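Local atomic coordinates of predicted phosphatase, HAD family (Clostridium acetobutylicum, PDB entry 3MC1), a protein that probably acts as a phosphatase of the haloacid dehalogenase (HAD) superfamily and binds a metal ion, here sodium. Residues S110-F115 and V133-D138. Numbering follows the deposited sequence.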
loop_
_atom_site.group_PDB
_atom_site.type_symbol
_atom_site.label_atom_id
_atom_site.label_comp_id
_atom_site.label_asym_id
_atom_site.label_seq_id
_atom_site.Cartn_x
_atom_site.Cartn_y
_atom_site.Cartn_z
ATOM N N SER A 110 2.010 -2.592 -3.798
ATOM C CA SER A 110 3.354 -2.919 -4.270
ATOM C C SER A 110 3.936 -3.970 -3.314
ATOM O O SER A 110 4.976 -4.572 -3.589
ATOM C CB SER A 110 4.267 -1.679 -4.287
ATOM O OG SER A 110 3.964 -0.809 -5.366
ATOM N N LYS A 111 3.280 -4.183 -2.179
ATOM C CA LYS A 111 3.775 -5.182 -1.247
ATOM C C LYS A 111 3.589 -6.562 -1.888
ATOM O O LYS A 111 2.616 -6.788 -2.603
ATOM C CB LYS A 111 2.999 -5.102 0.070
ATOM C CG LYS A 111 3.525 -6.034 1.150
ATOM C CD LYS A 111 2.653 -5.977 2.377
ATOM C CE LYS A 111 3.494 -5.968 3.645
ATOM N NZ LYS A 111 4.357 -4.755 3.695
ATOM N N PRO A 112 4.529 -7.497 -1.659
ATOM C CA PRO A 112 4.348 -8.819 -2.268
ATOM C C PRO A 112 2.989 -9.424 -1.900
ATOM O O PRO A 112 2.555 -9.320 -0.756
ATOM C CB PRO A 112 5.509 -9.621 -1.693
ATOM C CG PRO A 112 6.587 -8.593 -1.560
ATOM C CD PRO A 112 5.832 -7.413 -0.969
ATOM N N THR A 113 2.334 -10.056 -2.873
ATOM C CA THR A 113 1.032 -10.688 -2.664
ATOM C C THR A 113 1.057 -11.735 -1.549
ATOM O O THR A 113 0.119 -11.841 -0.760
ATOM C CB THR A 113 0.545 -11.409 -3.941
ATOM O OG1 THR A 113 0.651 -10.528 -5.063
ATOM C CG2 THR A 113 -0.896 -11.847 -3.789
ATOM N N VAL A 114 2.129 -12.513 -1.488
ATOM C CA VAL A 114 2.229 -13.559 -0.481
ATOM C C VAL A 114 2.172 -12.999 0.934
ATOM O O VAL A 114 1.495 -13.561 1.797
ATOM C CB VAL A 114 3.520 -14.398 -0.680
ATOM C CG1 VAL A 114 4.739 -13.501 -0.654
ATOM C CG2 VAL A 114 3.604 -15.476 0.395
ATOM N N PHE A 115 2.879 -11.897 1.171
ATOM C CA PHE A 115 2.868 -11.263 2.486
ATOM C C PHE A 115 1.534 -10.558 2.740
ATOM O O PHE A 115 0.990 -10.641 3.832
ATOM C CB PHE A 115 3.987 -10.220 2.612
ATOM C CG PHE A 115 5.375 -10.784 2.460
ATOM C CD1 PHE A 115 5.682 -12.063 2.928
ATOM C CD2 PHE A 115 6.386 -10.018 1.888
ATOM C CE1 PHE A 115 6.981 -12.565 2.828
ATOM C CE2 PHE A 115 7.689 -10.513 1.786
ATOM C CZ PHE A 115 7.984 -11.785 2.256
ATOM N N VAL A 133 -4.263 -8.200 -4.730
ATOM C CA VAL A 133 -3.252 -8.201 -5.770
ATOM C C VAL A 133 -2.007 -7.425 -5.367
ATOM O O VAL A 133 -2.029 -6.200 -5.248
ATOM C CB VAL A 133 -3.827 -7.602 -7.073
ATOM C CG1 VAL A 133 -2.877 -7.863 -8.235
ATOM C CG2 VAL A 133 -5.216 -8.211 -7.348
ATOM N N GLY A 134 -0.920 -8.155 -5.162
ATOM C CA GLY A 134 0.327 -7.527 -4.776
ATOM C C GLY A 134 1.400 -7.772 -5.807
ATOM O O GLY A 134 1.127 -8.229 -6.920
ATOM N N SER A 135 2.634 -7.447 -5.444
ATOM C CA SER A 135 3.753 -7.641 -6.346
ATOM C C SER A 135 4.210 -9.098 -6.259
ATOM O O SER A 135 3.788 -9.849 -5.372
ATOM C CB SER A 135 4.915 -6.718 -5.956
ATOM O OG SER A 135 5.358 -6.981 -4.633
ATOM N N SER A 136 5.051 -9.501 -7.197
ATOM C CA SER A 136 5.596 -10.850 -7.179
ATOM C C SER A 136 6.903 -10.700 -6.408
ATOM O O SER A 136 7.580 -9.682 -6.537
ATOM C CB SER A 136 5.868 -11.325 -8.606
ATOM O OG SER A 136 6.616 -10.353 -9.311
ATOM N N LEU A 137 7.254 -11.693 -5.599
ATOM C CA LEU A 137 8.492 -11.623 -4.829
ATOM C C LEU A 137 9.703 -11.222 -5.674
ATOM O O LEU A 137 10.605 -10.559 -5.172
ATOM C CB LEU A 137 8.758 -12.959 -4.130
ATOM C CG LEU A 137 7.893 -13.270 -2.904
ATOM C CD1 LEU A 137 8.144 -14.698 -2.435
ATOM C CD2 LEU A 137 8.212 -12.275 -1.784
ATOM N N ASP A 138 9.723 -11.600 -6.952
ATOM C CA ASP A 138 10.854 -11.249 -7.819
ATOM C C ASP A 138 10.823 -9.819 -8.361
ATOM O O ASP A 138 11.728 -9.402 -9.084
ATOM C CB ASP A 138 10.981 -12.228 -8.996
ATOM C CG ASP A 138 9.783 -12.195 -9.931
ATOM O OD1 ASP A 138 9.189 -11.114 -10.117
ATOM O OD2 ASP A 138 9.449 -13.258 -10.498
#
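Leu-137 pushes one methyl, CD2, into a small apolar corner made by Pro-112, Val-114 and Phe-115, and crosses each of these side chains at about a right angle. CD2 lies 3.8 Å from Pro-112 CB and 3.9 Å from Val-114 CG1. It also meets the Phe-115 ring obliquely, 4.0 Å from CE2, while Val-114 CG1 rests over one face of that ring, offset toward its rim, so that leucine methyl, valine methyl and ring meet as a three-way cluster. Beyond the corner, the Phe-115 ring packs edge-to-face with Phe-77 of helix 63-81.

Further out, Ser-135 OG lies against Pro-112 CG and CD and donates to Ser-110 O (2.7 Å) from well above the carbonyl plane; chi1 of 60° sets OG between the serine's backbone N and carbonyl carbon. Pro-112 and Ser-135 form a parallel bridge: Ser-135 N bonds to Lys-111 O, and Thr-113 N reaches Ser-135 O at 2.9 Å, nearly straight (167°) and in the carbonyl plane. Thr-113 OG1 donates to the same Ser-135 O from above that plane and accepts a weak bond from Gly-134 N. Gly-134 CA makes a CA-H...O contact with Lys-111 O at 3.2 Å, a close approach that the absence of a side chain permits.

The bridge thus ties the end of strand 131-135 to the turn leading from strand 104-109 into helix 113-122, within one beta-alpha-beta unit of the Rossmann-like HAD core. Lys-111 points away from strand 131-135 and forms a salt bridge with Asp-12, a sodium ligand. Gripping the carbonyls of Ser-110 and Lys-111 therefore probably helps hold this lysine beside the metal site.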